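Local coordinates for protein leucine--trna ligase (PDB 5AH5) that probably attaches leucine to its cognate tRNA at the expense of ATP, as a zinc-containing class I leucyl-tRNA synthetase with an additional editing activity, at residues R421-P426 / I447-H452; K136-L141 / P426-H431; T152-D157 / T186-V191. All coordinates share one frame; numbering follows the deposited sequence.

Interaction 1 of 3, residues R421-P426 / I447-H452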
loop_
_atom_site.group_PDB
_atom_site.type_symbol
_atom_site.label_atom_id
_atom_site.label_comp_id
_atom_site.label_asym_id
_atom_site.label_seq_id
_atom_site.Cartn_x
_atom_site.Cartn_y
_atom_site.Cartn_z
ATOM N N ARG B 421 25.747 -4.849 5.094
ATOM C CA ARG B 421 25.094 -6.076 5.554
ATOM C C ARG B 421 25.328 -7.202 4.561
ATOM O O ARG B 421 25.449 -6.939 3.410
ATOM C CB ARG B 421 23.599 -5.765 5.615
ATOM C CG ARG B 421 23.265 -4.971 6.843
ATOM C CD ARG B 421 22.946 -6.068 7.808
ATOM N NE ARG B 421 22.752 -5.508 9.043
ATOM C CZ ARG B 421 21.910 -5.972 9.962
ATOM N NH1 ARG B 421 21.205 -7.100 9.839
ATOM N NH2 ARG B 421 21.846 -5.274 11.041
ATOM N N TYR B 422 25.368 -8.421 5.063
ATOM C CA TYR B 422 25.480 -9.626 4.284
ATOM C C TYR B 422 24.193 -9.957 3.450
ATOM O O TYR B 422 24.278 -10.239 2.237
ATOM C CB TYR B 422 25.747 -10.805 5.217
ATOM C CG TYR B 422 25.746 -12.173 4.561
ATOM C CD1 TYR B 422 26.819 -12.627 3.766
ATOM C CD2 TYR B 422 24.723 -13.056 4.779
ATOM C CE1 TYR B 422 26.804 -13.903 3.188
ATOM C CE2 TYR B 422 24.676 -14.277 4.165
ATOM C CZ TYR B 422 25.760 -14.716 3.384
ATOM O OH TYR B 422 25.706 -15.974 2.809
ATOM N N TRP B 423 23.021 -9.903 4.096
ATOM C CA TRP B 423 21.847 -10.577 3.558
ATOM C C TRP B 423 21.053 -9.583 2.744
ATOM O O TRP B 423 20.062 -8.977 3.226
ATOM C CB TRP B 423 21.068 -11.275 4.659
ATOM C CG TRP B 423 19.968 -12.108 4.121
ATOM C CD1 TRP B 423 18.607 -11.866 4.287
ATOM C CD2 TRP B 423 20.073 -13.291 3.304
ATOM N NE1 TRP B 423 17.902 -12.836 3.650
ATOM C CE2 TRP B 423 18.764 -13.703 3.012
ATOM C CE3 TRP B 423 21.164 -14.028 2.749
ATOM C CZ2 TRP B 423 18.487 -14.850 2.248
ATOM C CZ3 TRP B 423 20.898 -15.162 1.973
ATOM C CH2 TRP B 423 19.567 -15.550 1.702
ATOM N N GLY B 424 21.573 -9.343 1.541
ATOM C CA GLY B 424 20.889 -8.509 0.519
ATOM C C GLY B 424 21.541 -8.710 -0.823
ATOM O O GLY B 424 22.558 -9.453 -0.980
ATOM N N CYS B 425 21.025 -8.013 -1.792
ATOM C CA CYS B 425 21.489 -8.192 -3.180
ATOM C C CYS B 425 22.857 -7.542 -3.366
ATOM O O CYS B 425 22.967 -6.335 -3.151
ATOM C CB CYS B 425 20.495 -7.533 -4.119
ATOM S SG CYS B 425 20.870 -7.819 -5.845
ATOM N N PRO B 426 23.907 -8.307 -3.817
ATOM C CA PRO B 426 25.157 -7.621 -4.031
ATOM C C PRO B 426 25.095 -6.512 -5.038
ATOM O O PRO B 426 24.315 -6.589 -5.981
ATOM C CB PRO B 426 26.144 -8.756 -4.446
ATOM C CG PRO B 426 25.537 -9.989 -3.884
ATOM C CD PRO B 426 24.051 -9.760 -3.989
ATOM N N ILE B 447 26.274 -11.532 -9.581
ATOM C CA ILE B 447 27.154 -11.642 -8.407
ATOM C C ILE B 447 26.322 -12.143 -7.221
ATOM O O ILE B 447 25.450 -11.422 -6.675
ATOM C CB ILE B 447 27.833 -10.304 -8.107
ATOM C CG1 ILE B 447 28.623 -9.805 -9.329
ATOM C CG2 ILE B 447 28.769 -10.469 -6.921
ATOM C CD1 ILE B 447 29.429 -10.878 -10.040
ATOM N N LEU B 448 26.513 -13.397 -6.890
ATOM C CA LEU B 448 25.884 -14.029 -5.759
ATOM C C LEU B 448 26.703 -13.902 -4.467
ATOM O O LEU B 448 27.931 -13.873 -4.501
ATOM C CB LEU B 448 25.645 -15.508 -6.050
ATOM C CG LEU B 448 24.771 -15.755 -7.294
ATOM C CD1 LEU B 448 24.556 -17.256 -7.377
ATOM C CD2 LEU B 448 23.426 -14.990 -7.157
ATOM N N LEU B 449 25.986 -13.939 -3.338
ATOM C CA LEU B 449 26.608 -13.942 -2.050
ATOM C C LEU B 449 27.492 -15.139 -1.873
ATOM O O LEU B 449 27.097 -16.208 -2.294
ATOM C CB LEU B 449 25.551 -14.017 -0.954
ATOM C CG LEU B 449 24.749 -12.729 -0.778
ATOM C CD1 LEU B 449 23.629 -12.948 0.222
ATOM C CD2 LEU B 449 25.610 -11.542 -0.434
ATOM N N PRO B 450 28.568 -15.021 -1.062
ATOM C CA PRO B 450 29.261 -16.274 -0.699
ATOM C C PRO B 450 28.360 -17.069 0.239
ATOM O O PRO B 450 27.593 -16.436 0.953
ATOM C CB PRO B 450 30.528 -15.770 0.051
ATOM C CG PRO B 450 30.117 -14.480 0.637
ATOM C CD PRO B 450 29.105 -13.859 -0.317
ATOM N N ASP B 451 28.403 -18.403 0.245
ATOM C CA ASP B 451 27.591 -19.173 1.173
ATOM C C ASP B 451 27.848 -18.945 2.657
ATOM O O ASP B 451 26.910 -19.099 3.454
ATOM C CB ASP B 451 27.694 -20.670 0.942
ATOM C CG ASP B 451 26.839 -21.138 -0.229
ATOM O OD1 ASP B 451 26.506 -20.298 -1.071
ATOM O OD2 ASP B 451 26.553 -22.346 -0.319
ATOM N N HIS B 452 29.088 -18.607 3.034
ATOM C CA HIS B 452 29.473 -18.485 4.452
ATOM C C HIS B 452 29.464 -17.043 4.775
ATOM O O HIS B 452 29.732 -16.220 3.937
ATOM C CB HIS B 452 30.821 -19.185 4.772
ATOM C CG HIS B 452 30.703 -20.676 4.711
ATOM N ND1 HIS B 452 31.175 -21.417 3.652
ATOM C CD2 HIS B 452 30.034 -21.548 5.504
ATOM C CE1 HIS B 452 30.875 -22.692 3.837
ATOM N NE2 HIS B 452 30.171 -22.796 4.947
#
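L449 reaches across from 447-452 into the bend formed by Y422, W423, G424 and P426, and its side chain is the main apolar link between the two segments. From CB, the chi1 of -72° sets CG anti to its own carbonyl carbon, on the side of 421-426, with L449 CG 3.9 Å from both Y422 O and G424 O. Its two methyls then divide the work. CD1 sits over one face of the Y422 ring, toward the rim, and also meets W423 CE3 at 3.7 Å. CD2 comes to 3.3 Å from Y422 O and touches P426 CG at 3.8 Å. A forked side chain suits this place because one branch can serve the aromatic side and the other the proline. W423 centres an inverse gamma turn that leads into strand 425-432; its indole packs on helices 82-91 and 95-112, with NE1 bonded to S79 O, while 447-452 belongs to the loop after strand 438-439.

Y422 adds the polar link. Its OH donates to P450 O over 2.7 Å, in the plane of that carbonyl and with a C=O...OH angle of 159°. P426 packs its CB against I447 CG2. The contact is thus largely apolar at its centre, though L449 also lies against backbone carbonyl oxygens, and one short, directed hydrogen bond fixes the reach of the tyrosine against a segment lacking regular secondary structure.

Interaction 2 of 3, residues K136-L141 / P426-H431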
loop_
_atom_site.group_PDB
_atom_site.type_symbol
_atom_site.label_atom_id
_atom_site.label_comp_id
_atom_site.label_asym_id
_atom_site.label_seq_id
_atom_site.Cartn_x
_atom_site.Cartn_y
_atom_site.Cartn_z
ATOM N N LYS B 136 20.978 -6.195 -13.204
ATOM C CA LYS B 136 20.848 -5.537 -14.524
ATOM C C LYS B 136 20.181 -4.240 -14.444
ATOM O O LYS B 136 20.658 -3.244 -15.040
ATOM C CB LYS B 136 20.107 -6.378 -15.535
ATOM C CG LYS B 136 20.823 -7.640 -15.906
ATOM C CD LYS B 136 20.009 -8.355 -16.971
ATOM C CE LYS B 136 20.615 -9.672 -17.332
ATOM N NZ LYS B 136 20.160 -10.085 -18.683
ATOM N N LEU B 137 19.078 -4.195 -13.685
ATOM C CA LEU B 137 18.394 -2.915 -13.502
ATOM C C LEU B 137 19.304 -1.906 -12.810
ATOM O O LEU B 137 19.352 -0.750 -13.188
ATOM C CB LEU B 137 17.107 -3.084 -12.688
ATOM C CG LEU B 137 15.878 -3.701 -13.356
ATOM C CD1 LEU B 137 14.729 -3.493 -12.375
ATOM C CD2 LEU B 137 15.572 -3.047 -14.681
ATOM N N PHE B 138 20.054 -2.348 -11.790
ATOM C CA PHE B 138 20.955 -1.408 -11.082
ATOM C C PHE B 138 21.950 -0.818 -12.070
ATOM O O PHE B 138 22.182 0.403 -12.067
ATOM C CB PHE B 138 21.653 -2.118 -9.960
ATOM C CG PHE B 138 22.634 -1.268 -9.207
ATOM C CD1 PHE B 138 23.902 -0.971 -9.740
ATOM C CD2 PHE B 138 22.349 -0.836 -7.913
ATOM C CE1 PHE B 138 24.802 -0.184 -9.020
ATOM C CE2 PHE B 138 23.271 -0.102 -7.188
ATOM C CZ PHE B 138 24.483 0.238 -7.749
ATOM N N LEU B 139 22.526 -1.671 -12.920
ATOM C CA LEU B 139 23.564 -1.194 -13.879
ATOM C C LEU B 139 23.000 -0.285 -14.942
ATOM O O LEU B 139 23.652 0.708 -15.343
ATOM C CB LEU B 139 24.340 -2.364 -14.493
ATOM C CG LEU B 139 25.222 -3.044 -13.448
ATOM C CD1 LEU B 139 25.879 -4.281 -14.027
ATOM C CD2 LEU B 139 26.288 -2.093 -12.904
ATOM N N ASP B 140 21.770 -0.562 -15.368
ATOM C CA ASP B 140 21.060 0.406 -16.273
ATOM C C ASP B 140 20.856 1.768 -15.622
ATOM O O ASP B 140 21.258 2.824 -16.174
ATOM C CB ASP B 140 19.801 -0.220 -16.845
ATOM C CG ASP B 140 19.262 0.520 -18.064
ATOM O OD1 ASP B 140 20.020 1.216 -18.769
ATOM O OD2 ASP B 140 18.032 0.427 -18.288
ATOM N N LEU B 141 20.360 1.785 -14.393
ATOM C CA LEU B 141 20.171 3.063 -13.698
ATOM C C LEU B 141 21.495 3.766 -13.419
ATOM O O LEU B 141 21.566 5.013 -13.449
ATOM C CB LEU B 141 19.378 2.874 -12.400
ATOM C CG LEU B 141 17.829 2.881 -12.566
ATOM C CD1 LEU B 141 17.246 1.729 -13.381
ATOM C CD2 LEU B 141 17.232 2.883 -11.166
ATOM N N PRO B 426 23.907 -8.307 -3.817
ATOM C CA PRO B 426 25.157 -7.621 -4.031
ATOM C C PRO B 426 25.095 -6.512 -5.038
ATOM O O PRO B 426 24.315 -6.589 -5.981
ATOM C CB PRO B 426 26.144 -8.756 -4.446
ATOM C CG PRO B 426 25.537 -9.989 -3.884
ATOM C CD PRO B 426 24.051 -9.760 -3.989
ATOM N N ILE B 427 25.849 -5.445 -4.783
ATOM C CA ILE B 427 25.995 -4.314 -5.678
ATOM C C ILE B 427 27.020 -4.721 -6.771
ATOM O O ILE B 427 28.142 -5.033 -6.428
ATOM C CB ILE B 427 26.444 -3.108 -4.889
ATOM C CG1 ILE B 427 25.276 -2.706 -3.960
ATOM C CG2 ILE B 427 26.896 -1.953 -5.813
ATOM C CD1 ILE B 427 25.417 -1.334 -3.310
ATOM N N PRO B 428 26.602 -4.765 -8.066
ATOM C CA PRO B 428 27.359 -5.393 -9.166
ATOM C C PRO B 428 28.384 -4.409 -9.760
ATOM O O PRO B 428 28.341 -4.013 -10.943
ATOM C CB PRO B 428 26.250 -5.789 -10.143
ATOM C CG PRO B 428 25.317 -4.617 -10.029
ATOM C CD PRO B 428 25.253 -4.351 -8.531
ATOM N N ILE B 429 29.268 -3.972 -8.872
ATOM C CA ILE B 429 30.283 -2.954 -9.141
ATOM C C ILE B 429 31.643 -3.506 -8.677
ATOM O O ILE B 429 31.735 -4.296 -7.701
ATOM C CB ILE B 429 29.957 -1.679 -8.401
ATOM C CG1 ILE B 429 28.654 -1.082 -8.950
ATOM C CG2 ILE B 429 31.096 -0.647 -8.511
ATOM C CD1 ILE B 429 28.793 -0.348 -10.266
ATOM N N ILE B 430 32.664 -3.216 -9.476
ATOM C CA ILE B 430 34.025 -3.509 -9.119
ATOM C C ILE B 430 34.766 -2.207 -8.921
ATOM O O ILE B 430 34.665 -1.338 -9.714
ATOM C CB ILE B 430 34.688 -4.384 -10.180
ATOM C CG1 ILE B 430 34.045 -5.798 -10.098
ATOM C CG2 ILE B 430 36.208 -4.489 -9.906
ATOM C CD1 ILE B 430 34.376 -6.770 -11.223
ATOM N N HIS B 431 35.523 -2.082 -7.831
ATOM C CA HIS B 431 36.311 -0.884 -7.590
ATOM C C HIS B 431 37.807 -1.146 -7.909
ATOM O O HIS B 431 38.456 -2.055 -7.313
ATOM C CB HIS B 431 36.182 -0.453 -6.134
ATOM C CG HIS B 431 34.778 -0.112 -5.727
ATOM N ND1 HIS B 431 34.338 1.181 -5.623
ATOM C CD2 HIS B 431 33.734 -0.895 -5.365
ATOM C CE1 HIS B 431 33.093 1.186 -5.191
ATOM N NE2 HIS B 431 32.709 -0.059 -5.018
#
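F138 and P428 make the central contact between helix 128-143 and the interrupted strand 425-432, at the turn of I427 and P428. P428 CD lies over one face of the F138 ring, shifted toward the rim, in a CH-pi contact of 4.2 Å to the ring centroid, 23° off the normal. The nearest ring carbon is F138 CD1, at 3.8 Å from P428 CD. Two isoleucines extend this patch: I427 CG2 meets F138 CZ at 3.8 Å, and I429 CG1 approaches CE1, the isoleucine side chain lying at about a right angle to that of the phenylalanine. The next residue on the helix, L139, completes the shell. It runs alongside P428 in the opposite direction, L139 CG 3.8 Å from P428 CG, and its CD2 comes within 3.4 Å of P428 O besides touching I429 CD1.

The side chains that meet are all apolar and no hydrogen bond crosses, so the fit rests on van der Waals packing and the CH-pi contact. Phenylalanine offers a flat face to the proline ring, while branched residues fill in around its end. The CB of F138 points toward 426-431, and its CG stands anti to the backbone N (chi1 178°). P428 is presented by an inverse gamma turn, closed by a weak bond from I429 N to I427 O.

Farther out, M487 of strand 486-487 touches F138, I427 and P428, and W189 of strand 182-191 meets F138 edge-to-face. The contact therefore joins two parts of the chain 285 residues apart in sequence. Helix 128-143 packs on the turn of I427 and P428 in the interrupted strand 425-432, which runs on to the zinc ligand C432.

Interaction 3 of 3, residues T152-D157 / T186-V191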
loop_
_atom_site.group_PDB
_atom_site.type_symbol
_atom_site.label_atom_id
_atom_site.label_comp_id
_atom_site.label_asym_id
_atom_site.label_seq_id
_atom_site.Cartn_x
_atom_site.Cartn_y
_atom_site.Cartn_z
ATOM N N THR B 152 29.007 11.706 1.318
ATOM C CA THR B 152 28.213 12.737 1.984
ATOM C C THR B 152 27.523 12.193 3.212
ATOM O O THR B 152 27.708 11.015 3.590
ATOM C CB THR B 152 27.159 13.352 1.024
ATOM O OG1 THR B 152 26.427 14.375 1.715
ATOM C CG2 THR B 152 26.187 12.280 0.497
ATOM N N TYR B 153 26.721 13.046 3.849
ATOM C CA TYR B 153 26.094 12.662 5.111
ATOM C C TYR B 153 24.911 11.701 4.897
ATOM O O TYR B 153 24.074 11.917 4.032
ATOM C CB TYR B 153 25.692 13.890 5.927
ATOM C CG TYR B 153 26.909 14.529 6.577
ATOM C CD1 TYR B 153 27.461 13.993 7.754
ATOM C CD2 TYR B 153 27.540 15.654 5.997
ATOM C CE1 TYR B 153 28.586 14.577 8.357
ATOM C CE2 TYR B 153 28.668 16.236 6.587
ATOM C CZ TYR B 153 29.182 15.698 7.769
ATOM O OH TYR B 153 30.302 16.256 8.348
ATOM N N VAL B 154 24.890 10.649 5.693
ATOM C CA VAL B 154 23.822 9.632 5.644
ATOM C C VAL B 154 23.501 9.224 7.044
ATOM O O VAL B 154 24.304 9.456 7.950
ATOM C CB VAL B 154 24.229 8.360 4.851
ATOM C CG1 VAL B 154 24.521 8.703 3.395
ATOM C CG2 VAL B 154 25.387 7.629 5.487
ATOM N N TYR B 155 22.319 8.647 7.230
ATOM C CA TYR B 155 21.939 8.120 8.524
ATOM C C TYR B 155 22.643 6.828 8.811
ATOM O O TYR B 155 22.800 6.008 7.916
ATOM C CB TYR B 155 20.421 7.901 8.588
ATOM C CG TYR B 155 19.674 9.191 8.546
ATOM C CD1 TYR B 155 19.497 9.949 9.701
ATOM C CD2 TYR B 155 19.199 9.694 7.351
ATOM C CE1 TYR B 155 18.796 11.137 9.672
ATOM C CE2 TYR B 155 18.529 10.892 7.302
ATOM C CZ TYR B 155 18.324 11.608 8.464
ATOM O OH TYR B 155 17.658 12.800 8.402
ATOM N N TRP B 156 23.000 6.607 10.075
ATOM C CA TRP B 156 23.738 5.437 10.516
ATOM C C TRP B 156 23.056 4.900 11.742
ATOM O O TRP B 156 22.857 5.641 12.689
ATOM C CB TRP B 156 25.190 5.845 10.839
ATOM C CG TRP B 156 25.997 4.781 11.572
ATOM C CD1 TRP B 156 26.286 4.755 12.901
ATOM C CD2 TRP B 156 26.598 3.592 11.006
ATOM N NE1 TRP B 156 27.012 3.625 13.205
ATOM C CE2 TRP B 156 27.226 2.899 12.067
ATOM C CE3 TRP B 156 26.681 3.059 9.701
ATOM C CZ2 TRP B 156 27.929 1.684 11.869
ATOM C CZ3 TRP B 156 27.359 1.860 9.499
ATOM C CH2 TRP B 156 27.974 1.174 10.583
ATOM N N ASP B 157 22.682 3.634 11.723
ATOM C CA ASP B 157 22.128 2.937 12.874
ATOM C C ASP B 157 23.243 2.104 13.557
ATOM O O ASP B 157 23.687 1.131 13.008
ATOM C CB ASP B 157 20.968 2.047 12.416
ATOM C CG ASP B 157 20.183 1.405 13.548
ATOM O OD1 ASP B 157 20.771 1.024 14.577
ATOM O OD2 ASP B 157 18.948 1.235 13.372
ATOM N N THR B 186 30.392 9.352 4.422
ATOM C CA THR B 186 30.906 8.050 3.949
ATOM C C THR B 186 30.535 7.912 2.490
ATOM O O THR B 186 29.476 8.408 2.095
ATOM C CB THR B 186 30.181 6.802 4.567
ATOM O OG1 THR B 186 29.790 7.020 5.922
ATOM C CG2 THR B 186 31.027 5.591 4.496
ATOM N N PRO B 187 31.334 7.179 1.705
ATOM C CA PRO B 187 30.926 6.980 0.296
ATOM C C PRO B 187 29.848 5.903 0.209
ATOM O O PRO B 187 30.021 4.789 0.764
ATOM C CB PRO B 187 32.221 6.547 -0.425
ATOM C CG PRO B 187 33.325 6.720 0.561
ATOM C CD PRO B 187 32.722 6.732 1.953
ATOM N N GLN B 188 28.718 6.252 -0.408
ATOM C CA GLN B 188 27.564 5.374 -0.406
ATOM C C GLN B 188 26.861 5.490 -1.738
ATOM O O GLN B 188 27.120 6.448 -2.527
ATOM C CB GLN B 188 26.612 5.758 0.711
ATOM C CG GLN B 188 27.136 5.568 2.112
ATOM C CD GLN B 188 27.297 4.127 2.540
ATOM O OE1 GLN B 188 26.508 3.238 2.212
ATOM N NE2 GLN B 188 28.334 3.893 3.306
ATOM N N TRP B 189 25.998 4.498 -1.999
ATOM C CA TRP B 189 25.178 4.496 -3.194
ATOM C C TRP B 189 23.818 5.125 -2.891
ATOM O O TRP B 189 23.250 4.938 -1.780
ATOM C CB TRP B 189 25.013 3.084 -3.776
ATOM C CG TRP B 189 26.313 2.553 -4.301
ATOM C CD1 TRP B 189 27.186 1.774 -3.635
ATOM C CD2 TRP B 189 26.868 2.758 -5.605
ATOM N NE1 TRP B 189 28.250 1.478 -4.422
ATOM C CE2 TRP B 189 28.090 2.074 -5.640
ATOM C CE3 TRP B 189 26.456 3.469 -6.740
ATOM C CZ2 TRP B 189 28.911 2.058 -6.778
ATOM C CZ3 TRP B 189 27.215 3.469 -7.845
ATOM C CH2 TRP B 189 28.479 2.766 -7.871
ATOM N N PHE B 190 23.316 5.840 -3.902
ATOM C CA PHE B 190 22.094 6.621 -3.846
ATOM C C PHE B 190 21.318 6.473 -5.147
ATOM O O PHE B 190 21.913 6.165 -6.213
ATOM C CB PHE B 190 22.440 8.101 -3.741
ATOM C CG PHE B 190 23.123 8.459 -2.489
ATOM C CD1 PHE B 190 22.404 8.780 -1.362
ATOM C CD2 PHE B 190 24.519 8.474 -2.427
ATOM C CE1 PHE B 190 23.065 9.123 -0.179
ATOM C CE2 PHE B 190 25.161 8.807 -1.280
ATOM C CZ PHE B 190 24.439 9.136 -0.145
ATOM N N VAL B 191 20.007 6.715 -5.073
ATOM C CA VAL B 191 19.195 6.953 -6.268
ATOM C C VAL B 191 18.646 8.373 -6.227
ATOM O O VAL B 191 18.183 8.848 -5.183
ATOM C CB VAL B 191 18.024 5.994 -6.429
ATOM C CG1 VAL B 191 17.682 5.869 -7.907
ATOM C CG2 VAL B 191 18.308 4.639 -5.817
#
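T152 and T186 form an antiparallel, hydrogen-bonded pair, their CA atoms 5.8 Å apart, with T186 N donating to T152 O at 3.3 Å and a weak bond returning from T152 N to T186 O. This single bridge belongs to a curled antiparallel sheet, and it falls at a corner: the chain turns at T152, so that strand 147-151 pairs with 182-191 before the corner and 153-157 pairs with it after. Beyond the bridge the two short segments diverge steeply, with an angle of 83° between the directions of strands 153-157 and 186-191. Their axes approach to 7.7 Å, a gap that side chains rather than backbone bonds must fill.

F190 meets both T152 and V154. Its ring end reaches back to the corner, where T152 CG2 meets F190 CZ at 3.7 Å from an oblique direction. Threonine suits the spot because the methyl packs on the aromatic while the backbone stays extended for the bridge; its chi1 of -179° turns OG1 anti to the backbone N, and the methyl is left to face F190. V154, two residues on, has its CB pointing toward 186-191, and its short beta-branched chain fits between the diverging strands; CG1 also comes near Q188 CG. Q188 OE1 is hydrogen-bonded to S418 OG, outside the two segments.

S416 of strand 415-419 touches both V154 and F190, and V163 of strand 162-164 packs on V154 and Q188. V154 CG1 meets F190 at the ring edge, near the ring plane, 3.6 Å from F190 CZ.

Interactions 2 and 3 are buried, whereas interaction 1 is only partly so and reaches the surface at its 447-452 side. Interactions 1 and 2 overlap at P426, which makes contact only in interaction 1; interaction 2 uses I427-I429 farther along the strand. Interaction 3 reaches the same curled sheet through strand 182-191, whose W189, not itself part of that contact, packs on I427, I429 and F138 of interaction 2. Their chemistry follows their place. The helix-on-strand contact is made by apolar side chains without a hydrogen bond, the sheet corner combines a backbone bridge with a small aromatic cluster, and the loop contact adds a side-chain hydrogen bond to a backbone carbonyl.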